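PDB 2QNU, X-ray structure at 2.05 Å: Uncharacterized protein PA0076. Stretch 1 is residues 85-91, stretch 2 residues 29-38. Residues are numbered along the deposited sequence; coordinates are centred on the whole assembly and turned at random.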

ATOM      1  N   ARG B  85      21.361  -2.746 -33.434  1.00 44.97           N
ATOM      2  CA  ARG B  85      20.594  -1.633 -32.869  1.00 43.51           C
ATOM      3  C   ARG B  85      20.023  -2.025 -31.502  1.00 42.78           C
ATOM      4  O   ARG B  85      19.668  -3.191 -31.292  1.00 42.98           O
ATOM      5  CB  ARG B  85      19.525  -1.218 -33.867  1.00 43.94           C
ATOM      6  CG  ARG B  85      20.139  -0.907 -35.231  1.00 43.87           C
ATOM      7  CD  ARG B  85      19.136  -0.810 -36.379  1.00 44.09           C
ATOM      8  NE  ARG B  85      18.323  -2.011 -36.541  1.00 43.74           N
ATOM      9  CZ  ARG B  85      17.440  -2.176 -37.518  1.00 46.19           C
ATOM     10  NH1 ARG B  85      17.282  -1.259 -38.469  1.00 49.03           N
ATOM     11  NH2 ARG B  85      16.701  -3.264 -37.555  1.00 46.20           N
ATOM     12  N   TYR B  86      20.000  -1.073 -30.562  1.00 41.43           N
ATOM     13  CA  TYR B  86      19.593  -1.317 -29.163  1.00 40.67           C
ATOM     14  C   TYR B  86      18.101  -1.080 -28.859  1.00 40.74           C
ATOM     15  O   TYR B  86      17.563  -0.013 -29.140  1.00 40.17           O
ATOM     16  CB  TYR B  86      20.475  -0.469 -28.239  1.00 41.64           C
ATOM     17  CG  TYR B  86      21.922  -0.819 -28.416  1.00 42.60           C
ATOM     18  CD1 TYR B  86      22.397  -2.036 -27.933  1.00 41.09           C
ATOM     19  CD2 TYR B  86      22.808   0.026 -29.124  1.00 43.88           C
ATOM     20  CE1 TYR B  86      23.695  -2.416 -28.099  1.00 44.31           C
ATOM     21  CE2 TYR B  86      24.114  -0.340 -29.304  1.00 44.02           C
ATOM     22  CZ  TYR B  86      24.561  -1.573 -28.786  1.00 46.57           C
ATOM     23  OH  TYR B  86      25.846  -2.021 -28.926  1.00 43.08           O
ATOM     24  N   PHE B  87      17.426  -2.087 -28.286  1.00 38.95           N
ATOM     25  CA  PHE B  87      16.102  -1.925 -27.717  1.00 37.82           C
ATOM     26  C   PHE B  87      15.822  -3.029 -26.731  1.00 37.24           C
ATOM     27  O   PHE B  87      16.215  -4.166 -26.971  1.00 37.79           O
ATOM     28  CB  PHE B  87      15.035  -1.980 -28.806  1.00 37.56           C
ATOM     29  CG  PHE B  87      13.799  -1.299 -28.439  1.00 39.45           C
ATOM     30  CD1 PHE B  87      13.708   0.107 -28.526  1.00 39.20           C
ATOM     31  CD2 PHE B  87      12.669  -2.029 -27.976  1.00 38.80           C
ATOM     32  CE1 PHE B  87      12.539   0.737 -28.191  1.00 38.17           C
ATOM     33  CE2 PHE B  87      11.511  -1.383 -27.659  1.00 38.66           C
ATOM     34  CZ  PHE B  87      11.449  -0.004 -27.753  1.00 39.11           C
ATOM     35  N   PRO B  88      15.168  -2.717 -25.584  1.00 36.34           N
ATOM     36  CA  PRO B  88      14.891  -3.791 -24.629  1.00 35.55           C
ATOM     37  C   PRO B  88      14.033  -4.919 -25.170  1.00 33.54           C
ATOM     38  O   PRO B  88      13.354  -4.776 -26.156  1.00 31.56           O
ATOM     39  CB  PRO B  88      14.149  -3.069 -23.503  1.00 35.21           C
ATOM     40  CG  PRO B  88      14.656  -1.735 -23.530  1.00 36.61           C
ATOM     41  CD  PRO B  88      14.857  -1.403 -25.005  1.00 36.04           C
ATOM     42  N   LEU B  89      14.091  -6.041 -24.491  1.00 34.73           N
ATOM     43  CA  LEU B  89      13.201  -7.185 -24.788  1.00 34.67           C
ATOM     44  C   LEU B  89      12.349  -7.390 -23.552  1.00 34.31           C
ATOM     45  O   LEU B  89      12.841  -7.471 -22.427  1.00 34.77           O
ATOM     46  CB  LEU B  89      14.022  -8.443 -25.032  1.00 34.75           C
ATOM     47  CG  LEU B  89      13.269  -9.782 -25.276  1.00 34.01           C
ATOM     48  CD1 LEU B  89      12.476  -9.707 -26.544  1.00 34.02           C
ATOM     49  CD2 LEU B  89      14.287 -10.864 -25.401  1.00 36.41           C
ATOM     50  N   THR B  90      11.063  -7.492 -23.766  1.00 35.12           N
ATOM     51  CA  THR B  90      10.144  -7.614 -22.670  1.00 35.34           C
ATOM     52  C   THR B  90       9.347  -8.862 -22.867  1.00 34.03           C
ATOM     53  O   THR B  90       8.904  -9.099 -23.957  1.00 33.55           O
ATOM     54  CB  THR B  90       9.153  -6.380 -22.661  1.00 35.25           C
ATOM     55  OG1 THR B  90       9.909  -5.186 -22.660  1.00 39.60           O
ATOM     56  CG2 THR B  90       8.259  -6.395 -21.446  1.00 36.20           C
ATOM     57  N   VAL B  91       9.184  -9.633 -21.801  1.00 35.21           N
ATOM     58  CA  VAL B  91       8.126 -10.650 -21.711  1.00 35.97           C
ATOM     59  C   VAL B  91       7.046 -10.112 -20.734  1.00 36.44           C
ATOM     60  O   VAL B  91       7.359  -9.686 -19.601  1.00 35.02           O
ATOM     61  CB  VAL B  91       8.702 -11.961 -21.207  1.00 37.78           C
ATOM     62  CG1 VAL B  91       7.596 -13.006 -20.909  1.00 37.96           C
ATOM     63  CG2 VAL B  91       9.743 -12.482 -22.221  1.00 38.28           C
TER
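Stretch 2, residues 29-38: WDAWLASGMR

Stretch 2 is helical throughout, residues 29-38 lying within a helix that begins earlier in the chain and continues later. Phi stays between -53° and -70° and psi between -37° and -53°, and the i to i+4 backbone hydrogen bonds are intact, from L33 N to W29 O (2.9 Å) through R38 N to A34 O (3.1 Å). Stretch 1 is extended: residues 85-88 are loop or turn, and a strand begins at L89 and runs on past V91. The two segments run in opposite senses, as the register of nearest CA atoms shows: F87 CA lies 8.1 Å from M37 CA, P88 CA 7.9 Å from L33 CA, and T90 CA 9.7 Å from W29 CA. Advancing along stretch 1 thus means descending the helix, one turn at a time.

That spacing matches the residues that point at stretch 1. W29, L33 and M37, each four apart, direct their CA-to-CB bonds toward it, whereas A31 points away; D30 and A34, whose CA-to-CB bonds point sideways, add further contacts. On the other side P88 and T90 point toward the helix and the intervening L89 points away, the alternation expected of an extended chain. In all, 389 Å² is buried, both sides summed.

Most of the contact is apolar. F87, which has the largest covered area at 82 Å², leaves its backbone sideways with chi1 near t (-156°), yet its ring end comes nearer the helix. F87 CE2 reaches L33 CD1 at 3.7 Å, and the ring also meets the helix at A34, with F87 CE1 4.3 Å from A34 N. P88 packs between two successive turns: P88 CG is 4.1 Å from L33 CD2, and P88 CD is 3.8 Å from the SE atom of M37, a selenomethionine. With all three chi angles near m, M37 brings its terminal methyl to the start of the contact, where M37 CE lies 4.3 Å from Y86 CB, 4.1 Å from F87 CA and 3.5 Å from Y86 O. The Y86 ring itself leads away.

Polar contact is sparse. One hydrogen bond crosses between the stretches, from W29 NE1 to T90 OG1, at 3.1 Å with an N-H...acceptor angle of 140°. The hydroxyl oxygen sits at the edge of the indole, near its plane, where the N-H can reach it. D30 OD1 approaches F87 CZ at 3.8 Å, obliquely to the ring; this carboxylate oxygen is hydrogen-bonded elsewhere in the structure.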

ATOM      1  N   TRP B  29       3.507   0.819 -24.753  1.00 36.61           N
ATOM      2  CA  TRP B  29       4.690   0.259 -24.110  1.00 37.50           C
ATOM      3  C   TRP B  29       5.925   0.687 -24.924  1.00 36.69           C
ATOM      4  O   TRP B  29       6.864   1.221 -24.358  1.00 37.41           O
ATOM      5  CB  TRP B  29       4.588  -1.253 -24.016  1.00 37.92           C
ATOM      6  CG  TRP B  29       5.803  -1.899 -23.459  1.00 37.41           C
ATOM      7  CD1 TRP B  29       6.696  -2.698 -24.160  1.00 38.87           C
ATOM      8  CD2 TRP B  29       6.283  -1.840 -22.126  1.00 33.93           C
ATOM      9  NE1 TRP B  29       7.682  -3.107 -23.331  1.00 39.63           N
ATOM     10  CE2 TRP B  29       7.466  -2.592 -22.076  1.00 37.96           C
ATOM     11  CE3 TRP B  29       5.862  -1.175 -20.972  1.00 39.09           C
ATOM     12  CZ2 TRP B  29       8.228  -2.734 -20.898  1.00 38.32           C
ATOM     13  CZ3 TRP B  29       6.594  -1.322 -19.799  1.00 39.02           C
ATOM     14  CH2 TRP B  29       7.765  -2.109 -19.764  1.00 38.80           C
ATOM     15  N   ASP B  30       5.865   0.498 -26.234  1.00 36.33           N
ATOM     16  CA  ASP B  30       6.885   0.979 -27.173  1.00 37.43           C
ATOM     17  C   ASP B  30       7.203   2.481 -27.056  1.00 38.35           C
ATOM     18  O   ASP B  30       8.351   2.851 -26.984  1.00 37.59           O
ATOM     19  CB  ASP B  30       6.454   0.699 -28.611  1.00 36.99           C
ATOM     20  CG  ASP B  30       7.460   1.220 -29.658  1.00 38.74           C
ATOM     21  OD1 ASP B  30       8.464   0.479 -30.006  1.00 43.25           O
ATOM     22  OD2 ASP B  30       7.259   2.338 -30.172  1.00 37.98           O
ATOM     23  N   ALA B  31       6.156   3.325 -27.001  1.00 38.66           N
ATOM     24  CA  ALA B  31       6.336   4.773 -26.951  1.00 37.59           C
ATOM     25  C   ALA B  31       6.981   5.140 -25.638  1.00 37.69           C
ATOM     26  O   ALA B  31       7.836   6.021 -25.556  1.00 37.21           O
ATOM     27  CB  ALA B  31       5.009   5.443 -27.111  1.00 38.73           C
ATOM     28  N   TRP B  32       6.596   4.441 -24.585  1.00 36.62           N
ATOM     29  CA  TRP B  32       7.181   4.731 -23.300  1.00 36.32           C
ATOM     30  C   TRP B  32       8.659   4.290 -23.293  1.00 35.80           C
ATOM     31  O   TRP B  32       9.479   5.009 -22.775  1.00 35.45           O
ATOM     32  CB  TRP B  32       6.395   4.102 -22.102  1.00 36.43           C
ATOM     33  CG  TRP B  32       7.138   4.240 -20.758  1.00 33.99           C
ATOM     34  CD1 TRP B  32       7.262   5.352 -19.981  1.00 32.58           C
ATOM     35  CD2 TRP B  32       7.948   3.232 -20.147  1.00 32.11           C
ATOM     36  NE1 TRP B  32       8.072   5.102 -18.899  1.00 32.38           N
ATOM     37  CE2 TRP B  32       8.511   3.794 -18.988  1.00 34.33           C
ATOM     38  CE3 TRP B  32       8.276   1.924 -20.503  1.00 33.14           C
ATOM     39  CZ2 TRP B  32       9.339   3.070 -18.139  1.00 36.64           C
ATOM     40  CZ3 TRP B  32       9.103   1.181 -19.660  1.00 35.25           C
ATOM     41  CH2 TRP B  32       9.635   1.751 -18.499  1.00 37.37           C
ATOM     42  N   LEU B  33       9.006   3.112 -23.812  1.00 36.67           N
ATOM     43  CA  LEU B  33      10.446   2.709 -23.847  1.00 35.72           C
ATOM     44  C   LEU B  33      11.255   3.618 -24.713  1.00 35.18           C
ATOM     45  O   LEU B  33      12.300   4.062 -24.307  1.00 35.32           O
ATOM     46  CB  LEU B  33      10.638   1.293 -24.405  1.00 36.49           C
ATOM     47  CG  LEU B  33      10.222   0.202 -23.473  1.00 36.26           C
ATOM     48  CD1 LEU B  33      10.180  -1.096 -24.243  1.00 40.60           C
ATOM     49  CD2 LEU B  33      11.146   0.110 -22.318  1.00 38.87           C
ATOM     50  N   ALA B  34      10.745   3.927 -25.892  1.00 34.94           N
ATOM     51  CA  ALA B  34      11.427   4.816 -26.791  1.00 36.01           C
ATOM     52  C   ALA B  34      11.743   6.208 -26.216  1.00 36.92           C
ATOM     53  O   ALA B  34      12.831   6.750 -26.470  1.00 34.81           O
ATOM     54  CB  ALA B  34      10.627   4.950 -28.066  1.00 36.59           C
ATOM     55  N   SER B  35      10.793   6.796 -25.476  1.00 36.74           N
ATOM     56  CA  SER B  35      10.972   8.118 -24.835  1.00 36.92           C
ATOM     57  C   SER B  35      12.058   8.045 -23.792  1.00 35.96           C
ATOM     58  O   SER B  35      12.866   8.972 -23.633  1.00 34.87           O
ATOM     59  CB  SER B  35       9.649   8.575 -24.113  1.00 38.64           C
ATOM     60  OG  SER B  35       8.531   8.494 -24.981  1.00 40.60           O
ATOM     61  N   GLY B  36      12.022   6.953 -23.040  1.00 36.88           N
ATOM     62  CA  GLY B  36      12.981   6.665 -21.993  1.00 37.52           C
ATOM     63  C   GLY B  36      14.383   6.473 -22.560  1.00 38.06           C
ATOM     64  O   GLY B  36      15.364   6.897 -21.942  1.00 38.16           O
HETATM   65  N   MSE B  37      14.466   5.764 -23.691  1.00 38.65           N
HETATM   66  CA  MSE B  37      15.731   5.406 -24.303  1.00 38.71           C
HETATM   67  C   MSE B  37      16.389   6.707 -24.747  1.00 38.45           C
HETATM   68  O   MSE B  37      17.499   7.004 -24.371  1.00 38.36           O
HETATM   69  CB  MSE B  37      15.516   4.473 -25.510  1.00 39.15           C
HETATM   70  CG  MSE B  37      15.093   3.016 -25.168  1.00 40.25           C
HETATM   71 SE   MSE B  37      16.587   1.928 -24.335  1.00 55.04          SE
HETATM   72  CE  MSE B  37      17.439   1.618 -26.086  1.00 47.69           C
ATOM     73  N   ARG B  38      15.639   7.495 -25.500  1.00 38.74           N
ATOM     74  CA  ARG B  38      16.062   8.806 -25.987  1.00 38.25           C
ATOM     75  C   ARG B  38      16.446   9.735 -24.835  1.00 38.28           C
ATOM     76  O   ARG B  38      17.519  10.334 -24.873  1.00 38.42           O
ATOM     77  CB  ARG B  38      14.958   9.354 -26.857  1.00 37.81           C
ATOM     78  CG  ARG B  38      15.233  10.672 -27.584  1.00 42.78           C
ATOM     79  CD  ARG B  38      16.312  10.519 -28.695  1.00 48.91           C
ATOM     80  NE  ARG B  38      17.604  10.963 -28.172  1.00 52.19           N
ATOM     81  CZ  ARG B  38      18.770  10.370 -28.395  1.00 53.93           C
ATOM     82  NH1 ARG B  38      18.883   9.297 -29.192  1.00 55.51           N
ATOM     83  NH2 ARG B  38      19.857  10.877 -27.832  1.00 55.38           N
TER